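Local coordinates for protein OBCA, Oxalate Biosynthetic Component A (Burkholderia glumae, PDB 4NNB) that is an enzyme built around a barrel of the TIM-barrel clan, which holds a magnesium ion and an oxaloacetate ion in one pocket, at residues I28-L33 with A188-A193; E55-G60 with H156-P161; Q429-V434 with L463-D468. All coordinates share one frame; numbering follows the deposited sequence.

Interaction 1: I28-L33 with A188-A193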
loop_
_atom_site.group_PDB
_atom_site.type_symbol
_atom_site.label_atom_id
_atom_site.label_comp_id
_atom_site.label_asym_id
_atom_site.label_seq_id
_atom_site.Cartn_x
_atom_site.Cartn_y
_atom_site.Cartn_z
ATOM N N ILE A 28 -1.545 -25.351 6.052
ATOM C CA ILE A 28 -2.531 -26.421 6.032
ATOM C C ILE A 28 -1.876 -27.633 5.408
ATOM O O ILE A 28 -1.601 -27.643 4.211
ATOM C CB ILE A 28 -3.774 -26.036 5.202
ATOM C CG1 ILE A 28 -4.418 -24.768 5.768
ATOM C CG2 ILE A 28 -4.772 -27.180 5.174
ATOM C CD1 ILE A 28 -5.501 -24.161 4.893
ATOM N N PRO A 29 -1.604 -28.657 6.224
ATOM C CA PRO A 29 -0.989 -29.908 5.757
ATOM C C PRO A 29 -1.864 -30.667 4.744
ATOM O O PRO A 29 -3.067 -30.820 4.962
ATOM C CB PRO A 29 -0.830 -30.724 7.046
ATOM C CG PRO A 29 -1.816 -30.129 8.014
ATOM C CD PRO A 29 -1.873 -28.672 7.674
ATOM N N SER A 30 -1.251 -31.119 3.653
ATOM C CA SER A 30 -1.946 -31.840 2.585
ATOM C C SER A 30 -2.780 -33.016 3.083
ATOM O O SER A 30 -3.923 -33.200 2.658
ATOM C CB SER A 30 -0.947 -32.345 1.543
ATOM O OG SER A 30 -0.567 -31.318 0.654
ATOM N N PHE A 31 -2.213 -33.804 3.991
ATOM C CA PHE A 31 -2.876 -35.018 4.444
ATOM C C PHE A 31 -4.197 -34.734 5.150
ATOM O O PHE A 31 -5.108 -35.561 5.124
ATOM C CB PHE A 31 -1.946 -35.868 5.315
ATOM C CG PHE A 31 -1.786 -35.368 6.720
ATOM C CD1 PHE A 31 -0.782 -34.467 7.036
ATOM C CD2 PHE A 31 -2.613 -35.832 7.733
ATOM C CE1 PHE A 31 -0.616 -34.019 8.334
ATOM C CE2 PHE A 31 -2.461 -35.384 9.032
ATOM C CZ PHE A 31 -1.458 -34.477 9.335
ATOM N N LEU A 32 -4.305 -33.561 5.766
ATOM C CA LEU A 32 -5.529 -33.186 6.467
ATOM C C LEU A 32 -6.645 -32.769 5.519
ATOM O O LEU A 32 -7.810 -33.074 5.753
ATOM C CB LEU A 32 -5.259 -32.084 7.493
ATOM C CG LEU A 32 -4.980 -32.642 8.887
ATOM C CD1 LEU A 32 -4.990 -31.537 9.920
ATOM C CD2 LEU A 32 -6.007 -33.704 9.244
ATOM N N LEU A 33 -6.284 -32.064 4.456
ATOM C CA LEU A 33 -7.258 -31.607 3.477
ATOM C C LEU A 33 -7.616 -32.779 2.579
ATOM O O LEU A 33 -8.790 -33.086 2.356
ATOM C CB LEU A 33 -6.659 -30.477 2.643
ATOM C CG LEU A 33 -7.618 -29.629 1.819
ATOM C CD1 LEU A 33 -8.565 -28.889 2.745
ATOM C CD2 LEU A 33 -6.841 -28.660 0.941
ATOM N N ALA A 188 4.149 -31.853 3.489
ATOM C CA ALA A 188 3.778 -31.015 2.355
ATOM C C ALA A 188 2.437 -30.357 2.621
ATOM O O ALA A 188 1.688 -30.796 3.495
ATOM C CB ALA A 188 3.722 -31.839 1.087
ATOM N N GLY A 189 2.125 -29.298 1.886
ATOM C CA GLY A 189 0.827 -28.673 2.055
ATOM C C GLY A 189 0.642 -27.291 1.460
ATOM O O GLY A 189 1.139 -26.981 0.372
ATOM N N TYR A 190 -0.091 -26.456 2.189
ATOM C CA TYR A 190 -0.462 -25.137 1.701
ATOM C C TYR A 190 -0.056 -24.079 2.717
ATOM O O TYR A 190 -0.279 -24.240 3.913
ATOM C CB TYR A 190 -1.969 -25.076 1.409
ATOM C CG TYR A 190 -2.442 -26.130 0.425
ATOM C CD1 TYR A 190 -2.749 -27.418 0.847
ATOM C CD2 TYR A 190 -2.573 -25.836 -0.925
ATOM C CE1 TYR A 190 -3.172 -28.384 -0.053
ATOM C CE2 TYR A 190 -2.996 -26.794 -1.827
ATOM C CZ TYR A 190 -3.295 -28.063 -1.386
ATOM O OH TYR A 190 -3.716 -29.015 -2.289
ATOM N N TRP A 191 0.528 -22.997 2.218
ATOM C CA TRP A 191 1.089 -21.941 3.054
ATOM C C TRP A 191 0.483 -20.601 2.687
ATOM O O TRP A 191 0.341 -20.273 1.507
ATOM C CB TRP A 191 2.612 -21.901 2.863
ATOM C CG TRP A 191 3.317 -20.681 3.395
ATOM C CD1 TRP A 191 3.150 -20.096 4.618
ATOM C CD2 TRP A 191 4.331 -19.925 2.725
ATOM N NE1 TRP A 191 3.992 -19.011 4.743
ATOM C CE2 TRP A 191 4.731 -18.890 3.594
ATOM C CE3 TRP A 191 4.936 -20.018 1.470
ATOM C CZ2 TRP A 191 5.712 -17.956 3.248
ATOM C CZ3 TRP A 191 5.905 -19.088 1.124
ATOM C CH2 TRP A 191 6.282 -18.070 2.010
ATOM N N GLN A 192 0.113 -19.831 3.700
ATOM C CA GLN A 192 -0.294 -18.452 3.479
ATOM C C GLN A 192 0.909 -17.553 3.731
ATOM O O GLN A 192 1.256 -17.266 4.876
ATOM C CB GLN A 192 -1.453 -18.069 4.399
ATOM C CG GLN A 192 -1.883 -16.604 4.287
ATOM C CD GLN A 192 -2.125 -16.173 2.852
ATOM O OE1 GLN A 192 -1.212 -15.697 2.172
ATOM N NE2 GLN A 192 -3.363 -16.332 2.385
ATOM N N ALA A 193 1.555 -17.130 2.655
ATOM C CA ALA A 193 2.736 -16.291 2.765
ATOM C C ALA A 193 2.365 -14.899 3.261
ATOM O O ALA A 193 3.157 -14.219 3.936
ATOM C CB ALA A 193 3.421 -16.201 1.421
#
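Ala188 meets Ser30 through the backbone. Ser30 N donates to Ala188 O at 3.0 Å, and the bond is almost straight at 174°. Ser30 opens helix 30-33, just after Pro29 at the N-cap. Gly189 comes next and faces Pro29 as a non-hydrogen-bonded antiparallel pair. Gly189 has no side chain, which lets its CA come within 3.4 Å of Ile28 O. Ser30 OG lies against Gly189 CA at 3.3 Å. Tyr190 then pairs with Ile28 through two bonds. Ile28 N donates to Tyr190 O at 2.7 Å, and Tyr190 N donates to Ile28 O at 2.8 Å. Tyr190 CG is anti to its own carbonyl carbon (chi1 -57°), and the ring edge comes beside Ile28 O, which lies in the ring plane, 3.6 Å from CD1. Leu33 crosses the tyrosine at about a right angle, with its CD2 3.8 Å from Tyr190 CE1. Helix 41-51 covers this side, with Ala46 against Tyr190 and Ile45 against Leu33. The Trp191 side chain packs on Glu55 and Val57 of the neighbouring strand. This is antiparallel pairing in a small three-stranded sheet, with strand 189-191 in the middle and strand 27-29 running directly into a helix.

Interaction 2: E55-G60 with H156-P161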
loop_
_atom_site.group_PDB
_atom_site.type_symbol
_atom_site.label_atom_id
_atom_site.label_comp_id
_atom_site.label_asym_id
_atom_site.label_seq_id
_atom_site.Cartn_x
_atom_site.Cartn_y
_atom_site.Cartn_z
ATOM N N GLU A 55 -0.258 -20.822 -1.208
ATOM C CA GLU A 55 0.610 -21.421 -2.212
ATOM C C GLU A 55 0.989 -22.857 -1.820
ATOM O O GLU A 55 1.132 -23.173 -0.635
ATOM C CB GLU A 55 1.848 -20.538 -2.441
ATOM C CG GLU A 55 3.197 -21.184 -2.115
ATOM C CD GLU A 55 4.363 -20.201 -2.243
ATOM O OE1 GLU A 55 5.491 -20.543 -1.820
ATOM O OE2 GLU A 55 4.147 -19.087 -2.772
ATOM N N VAL A 56 1.118 -23.732 -2.815
ATOM C CA VAL A 56 1.499 -25.121 -2.566
ATOM C C VAL A 56 2.971 -25.214 -2.167
ATOM O O VAL A 56 3.832 -24.628 -2.823
ATOM C CB VAL A 56 1.240 -26.015 -3.810
ATOM C CG1 VAL A 56 1.929 -27.358 -3.658
ATOM C CG2 VAL A 56 -0.255 -26.207 -4.022
ATOM N N VAL A 57 3.259 -25.944 -1.090
ATOM C CA VAL A 57 4.644 -26.152 -0.666
ATOM C C VAL A 57 4.968 -27.625 -0.413
ATOM O O VAL A 57 4.113 -28.392 0.036
ATOM C CB VAL A 57 4.987 -25.331 0.607
ATOM C CG1 VAL A 57 5.085 -23.848 0.278
ATOM C CG2 VAL A 57 3.962 -25.590 1.704
ATOM N N PRO A 58 6.209 -28.027 -0.713
ATOM C CA PRO A 58 6.685 -29.382 -0.403
ATOM C C PRO A 58 6.988 -29.538 1.082
ATOM O O PRO A 58 6.793 -28.600 1.856
ATOM C CB PRO A 58 7.988 -29.482 -1.204
ATOM C CG PRO A 58 8.458 -28.071 -1.332
ATOM C CD PRO A 58 7.203 -27.250 -1.477
ATOM N N ALA A 59 7.465 -30.711 1.479
ATOM C CA ALA A 59 7.862 -30.929 2.864
ATOM C C ALA A 59 9.127 -30.138 3.180
ATOM O O ALA A 59 9.837 -29.707 2.273
ATOM C CB ALA A 59 8.077 -32.410 3.135
ATOM N N GLY A 60 9.396 -29.937 4.468
ATOM C CA GLY A 60 10.620 -29.279 4.892
ATOM C C GLY A 60 10.441 -27.927 5.569
ATOM O O GLY A 60 11.424 -27.287 5.949
ATOM N N HIS A 156 0.060 -19.751 15.039
ATOM C CA HIS A 156 0.251 -20.837 14.110
ATOM C C HIS A 156 1.050 -20.260 12.959
ATOM O O HIS A 156 0.488 -19.877 11.925
ATOM C CB HIS A 156 -1.105 -21.350 13.630
ATOM C CG HIS A 156 -1.033 -22.664 12.924
ATOM N ND1 HIS A 156 -0.778 -22.771 11.577
ATOM C CD2 HIS A 156 -1.173 -23.928 13.391
ATOM C CE1 HIS A 156 -0.765 -24.052 11.237
ATOM N NE2 HIS A 156 -0.996 -24.770 12.319
ATOM N N HIS A 157 2.364 -20.187 13.146
ATOM C CA HIS A 157 3.231 -19.459 12.228
ATOM C C HIS A 157 4.231 -20.367 11.522
ATOM O O HIS A 157 5.025 -21.062 12.171
ATOM C CB HIS A 157 3.940 -18.314 12.963
ATOM C CG HIS A 157 3.008 -17.238 13.429
ATOM N ND1 HIS A 157 3.336 -16.347 14.427
ATOM C CD2 HIS A 157 1.759 -16.910 13.023
ATOM C CE1 HIS A 157 2.324 -15.519 14.622
ATOM N NE2 HIS A 157 1.356 -15.838 13.784
ATOM N N TYR A 158 4.187 -20.335 10.189
ATOM C CA TYR A 158 4.931 -21.267 9.341
ATOM C C TYR A 158 5.985 -20.584 8.455
ATOM O O TYR A 158 5.737 -19.533 7.866
ATOM C CB TYR A 158 3.928 -22.047 8.478
ATOM C CG TYR A 158 4.518 -22.957 7.415
ATOM C CD1 TYR A 158 4.781 -22.487 6.135
ATOM C CD2 TYR A 158 4.779 -24.292 7.687
ATOM C CE1 TYR A 158 5.301 -23.318 5.161
ATOM C CE2 TYR A 158 5.303 -25.134 6.723
ATOM C CZ TYR A 158 5.561 -24.644 5.463
ATOM O OH TYR A 158 6.080 -25.484 4.502
ATOM N N LEU A 159 7.156 -21.204 8.355
ATOM C CA LEU A 159 8.194 -20.771 7.423
ATOM C C LEU A 159 8.353 -21.861 6.345
ATOM O O LEU A 159 8.438 -23.037 6.675
ATOM C CB LEU A 159 9.511 -20.554 8.174
ATOM C CG LEU A 159 9.444 -19.563 9.342
ATOM C CD1 LEU A 159 10.784 -19.437 10.061
ATOM C CD2 LEU A 159 8.954 -18.192 8.871
ATOM N N PRO A 160 8.390 -21.474 5.054
ATOM C CA PRO A 160 8.423 -22.440 3.940
ATOM C C PRO A 160 9.779 -23.127 3.751
ATOM O O PRO A 160 10.799 -22.590 4.191
ATOM C CB PRO A 160 8.124 -21.555 2.724
ATOM C CG PRO A 160 8.721 -20.239 3.091
ATOM C CD PRO A 160 8.394 -20.083 4.562
ATOM N N PRO A 161 9.794 -24.294 3.086
ATOM C CA PRO A 161 11.023 -25.075 2.888
ATOM C C PRO A 161 12.188 -24.262 2.322
ATOM O O PRO A 161 13.300 -24.429 2.794
ATOM C CB PRO A 161 10.590 -26.145 1.882
ATOM C CG PRO A 161 9.156 -26.372 2.200
ATOM C CD PRO A 161 8.609 -25.002 2.561
HETATM O O HOH W 1 6.269 -28.013 4.603
#
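Val57 and Pro58 meet Tyr158 and Pro161 where two small antiparallel sheets come together. Strand 55-57 is an outer strand of one three-stranded sheet, and strand 155-159 is an outer strand of the other. After the second strand the chain passes Pro160, an N-cap, and Pro161 opens helix 161-170. The touching parts, 57-60 and 158-161, run 82° apart, and side chains, backbone carbonyls and a water make the contact.

Val57 and Tyr158 reach toward each other tip to tip, with Val57 CG2 4.2 Å from Tyr158 CZ. The same methyl also lies against Tyr158 OH. Tyr158 CG is anti to the backbone N (chi1 173°), which extends the ring toward the valine. On its other contact Val57 puts CB 4.1 Å from Pro161 CD. The two proline rings touch at their tips, Pro58 CG to Pro161 CG at 4.0 Å. Farther back, the Tyr158 ring stacks on Phe27 and also meets Trp191.

The polar link is a water molecule. It lies at the edge of the tyrosine ring, in the ring plane. Tyr158 OH donates to it over a short 2.5 Å, and the water donates to Pro58 O at 2.9 Å.

Backbone carbonyls supply the remaining contacts. They lie against the ring of Pro161, whose CG is 3.3 Å from Pro58 O and 3.4 Å from Ala59 O.

Interaction 3: Q429-V434 with L463-D468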
loop_
_atom_site.group_PDB
_atom_site.type_symbol
_atom_site.label_atom_id
_atom_site.label_comp_id
_atom_site.label_asym_id
_atom_site.label_seq_id
_atom_site.Cartn_x
_atom_site.Cartn_y
_atom_site.Cartn_z
ATOM N N GLN A 429 14.413 12.396 -14.661
ATOM C CA GLN A 429 13.188 11.928 -15.299
ATOM C C GLN A 429 11.983 12.776 -14.894
ATOM O O GLN A 429 11.140 13.108 -15.731
ATOM C CB GLN A 429 12.943 10.457 -14.966
ATOM C CG GLN A 429 13.889 9.509 -15.669
ATOM C CD GLN A 429 13.582 9.403 -17.140
ATOM O OE1 GLN A 429 12.526 8.898 -17.526
ATOM N NE2 GLN A 429 14.492 9.894 -17.974
ATOM N N LEU A 430 11.907 13.137 -13.616
ATOM C CA LEU A 430 10.717 13.794 -13.095
ATOM C C LEU A 430 10.720 15.302 -13.309
ATOM O O LEU A 430 9.653 15.916 -13.356
ATOM C CB LEU A 430 10.507 13.463 -11.608
ATOM C CG LEU A 430 10.175 12.000 -11.298
ATOM C CD1 LEU A 430 10.196 11.757 -9.779
ATOM C CD2 LEU A 430 8.815 11.636 -11.886
ATOM N N ARG A 431 11.910 15.896 -13.440
ATOM C CA ARG A 431 12.014 17.356 -13.550
ATOM C C ARG A 431 11.160 17.981 -14.670
ATOM O O ARG A 431 10.417 18.925 -14.403
ATOM C CB ARG A 431 13.482 17.820 -13.657
ATOM C CG ARG A 431 13.647 19.316 -13.907
ATOM C CD ARG A 431 14.014 20.051 -12.643
ATOM N NE ARG A 431 15.358 19.679 -12.207
ATOM C CZ ARG A 431 15.822 19.867 -10.980
ATOM N NH1 ARG A 431 15.043 20.412 -10.059
ATOM N NH2 ARG A 431 17.056 19.496 -10.671
ATOM N N PRO A 432 11.254 17.458 -15.910
ATOM C CA PRO A 432 10.464 18.089 -16.976
ATOM C C PRO A 432 8.966 17.903 -16.752
ATOM O O PRO A 432 8.191 18.753 -17.185
ATOM C CB PRO A 432 10.880 17.321 -18.234
ATOM C CG PRO A 432 12.098 16.558 -17.876
ATOM C CD PRO A 432 12.018 16.300 -16.415
ATOM N N VAL A 433 8.565 16.811 -16.098
ATOM C CA VAL A 433 7.151 16.603 -15.758
ATOM C C VAL A 433 6.705 17.687 -14.787
ATOM O O VAL A 433 5.688 18.356 -15.010
ATOM C CB VAL A 433 6.904 15.186 -15.163
ATOM C CG1 VAL A 433 5.476 15.043 -14.621
ATOM C CG2 VAL A 433 7.176 14.118 -16.209
ATOM N N VAL A 434 7.485 17.889 -13.725
ATOM C CA VAL A 434 7.170 18.929 -12.755
ATOM C C VAL A 434 7.095 20.313 -13.424
ATOM O O VAL A 434 6.174 21.085 -13.167
ATOM C CB VAL A 434 8.188 18.947 -11.591
ATOM C CG1 VAL A 434 7.981 20.161 -10.707
ATOM C CG2 VAL A 434 8.076 17.650 -10.766
ATOM N N LEU A 463 12.565 17.042 -2.284
ATOM C CA LEU A 463 13.237 18.277 -1.922
ATOM C C LEU A 463 13.968 18.847 -3.139
ATOM O O LEU A 463 13.949 20.055 -3.376
ATOM C CB LEU A 463 14.193 18.021 -0.751
ATOM C CG LEU A 463 13.775 18.607 0.605
ATOM C CD1 LEU A 463 12.277 18.765 0.758
ATOM C CD2 LEU A 463 14.343 17.799 1.765
ATOM N N GLY A 464 14.580 17.970 -3.924
ATOM C CA GLY A 464 15.351 18.400 -5.075
ATOM C C GLY A 464 14.484 18.900 -6.216
ATOM O O GLY A 464 14.959 19.635 -7.087
ATOM N N LEU A 465 13.216 18.493 -6.221
ATOM C CA LEU A 465 12.279 18.916 -7.260
ATOM C C LEU A 465 11.500 20.146 -6.835
ATOM O O LEU A 465 10.785 20.746 -7.643
ATOM C CB LEU A 465 11.306 17.787 -7.605
ATOM C CG LEU A 465 11.889 16.635 -8.409
ATOM C CD1 LEU A 465 10.910 15.453 -8.455
ATOM C CD2 LEU A 465 12.286 17.087 -9.821
ATOM N N GLY A 466 11.628 20.516 -5.564
ATOM C CA GLY A 466 10.875 21.636 -5.032
ATOM C C GLY A 466 9.409 21.308 -4.832
ATOM O O GLY A 466 8.542 22.196 -4.894
ATOM N N LEU A 467 9.123 20.033 -4.571
ATOM C CA LEU A 467 7.736 19.595 -4.417
ATOM C C LEU A 467 7.075 20.131 -3.151
ATOM O O LEU A 467 7.747 20.498 -2.187
ATOM C CB LEU A 467 7.638 18.072 -4.470
ATOM C CG LEU A 467 8.056 17.486 -5.815
ATOM C CD1 LEU A 467 7.608 16.032 -5.949
ATOM C CD2 LEU A 467 7.507 18.327 -6.981
ATOM N N ASP A 468 5.748 20.166 -3.167
ATOM C CA ASP A 468 4.966 20.690 -2.062
ATOM C C ASP A 468 4.484 19.631 -1.086
ATOM O O ASP A 468 3.918 19.957 -0.047
ATOM C CB ASP A 468 3.756 21.415 -2.621
ATOM C CG ASP A 468 4.145 22.440 -3.643
ATOM O OD1 ASP A 468 4.567 23.533 -3.229
ATOM O OD2 ASP A 468 4.060 22.144 -4.848
HETATM O O HOH W 2 11.591 20.940 -10.071
#
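Leu465 packs on Leu430 and Arg431 in a mostly apolar contact between two helices on the outside of the barrel. Helix 416-440 meets the C-terminal part of helix 458-465 and the turn that follows it. Leu465 fits in with both of its methyl groups. Its CD1 is 3.8 Å from Leu430 CB, and its CD2 is 3.7 Å from Arg431 CA. The Leu430 and Leu465 side chains cross at about a right angle. Past the helix, Gly466 takes positive phi in a Schellman motif, and the chain leaves the helix there. Leu467 CD2 then lies 3.9 Å from Val434 CG2.

Arg431, which is exposed, adds a polar contact. Its chain is bent at chi2 (102°) and chi3 (68°), which brings its guanidinium over to the other helix. Its NH1 makes a weak hydrogen bond to Gly464 O at 3.1 Å. A water at the guanidinium edge donates to Leu465 O at 2.6 Å and accepts a weak bond from NH1.

Beneath the helices lie the barrel strands. Leu430 and Leu467 touch Ile448 of strand 444-449, and Val434 and Leu467 touch Leu377 of strand 373-378. Next along the chain, Asp468 makes a salt bridge back to Arg438 of helix 416-440 and leads into strand 469-472.

In the fold
From the N terminus, residues 28-33 come first and 55-60 follow. Interaction 2 closes when the chain reaches 156-161, and interaction 1 closes later at 188-193. The smaller loop therefore lies within the larger one. The two contacts touch, with centres about 7 Å apart, because strand 55-57 is the sheet neighbour of strand 189-191. Interaction 1 pairs two strands of one small sheet, and interaction 2 joins that sheet to the other. Interaction 3 opens only afterwards, at 429-434, and closes a short loop at 463-468. It ties two outer helices of the barrel together. Its centre is about 49 Å from that of interaction 1, on the opposite side of the chain's centre.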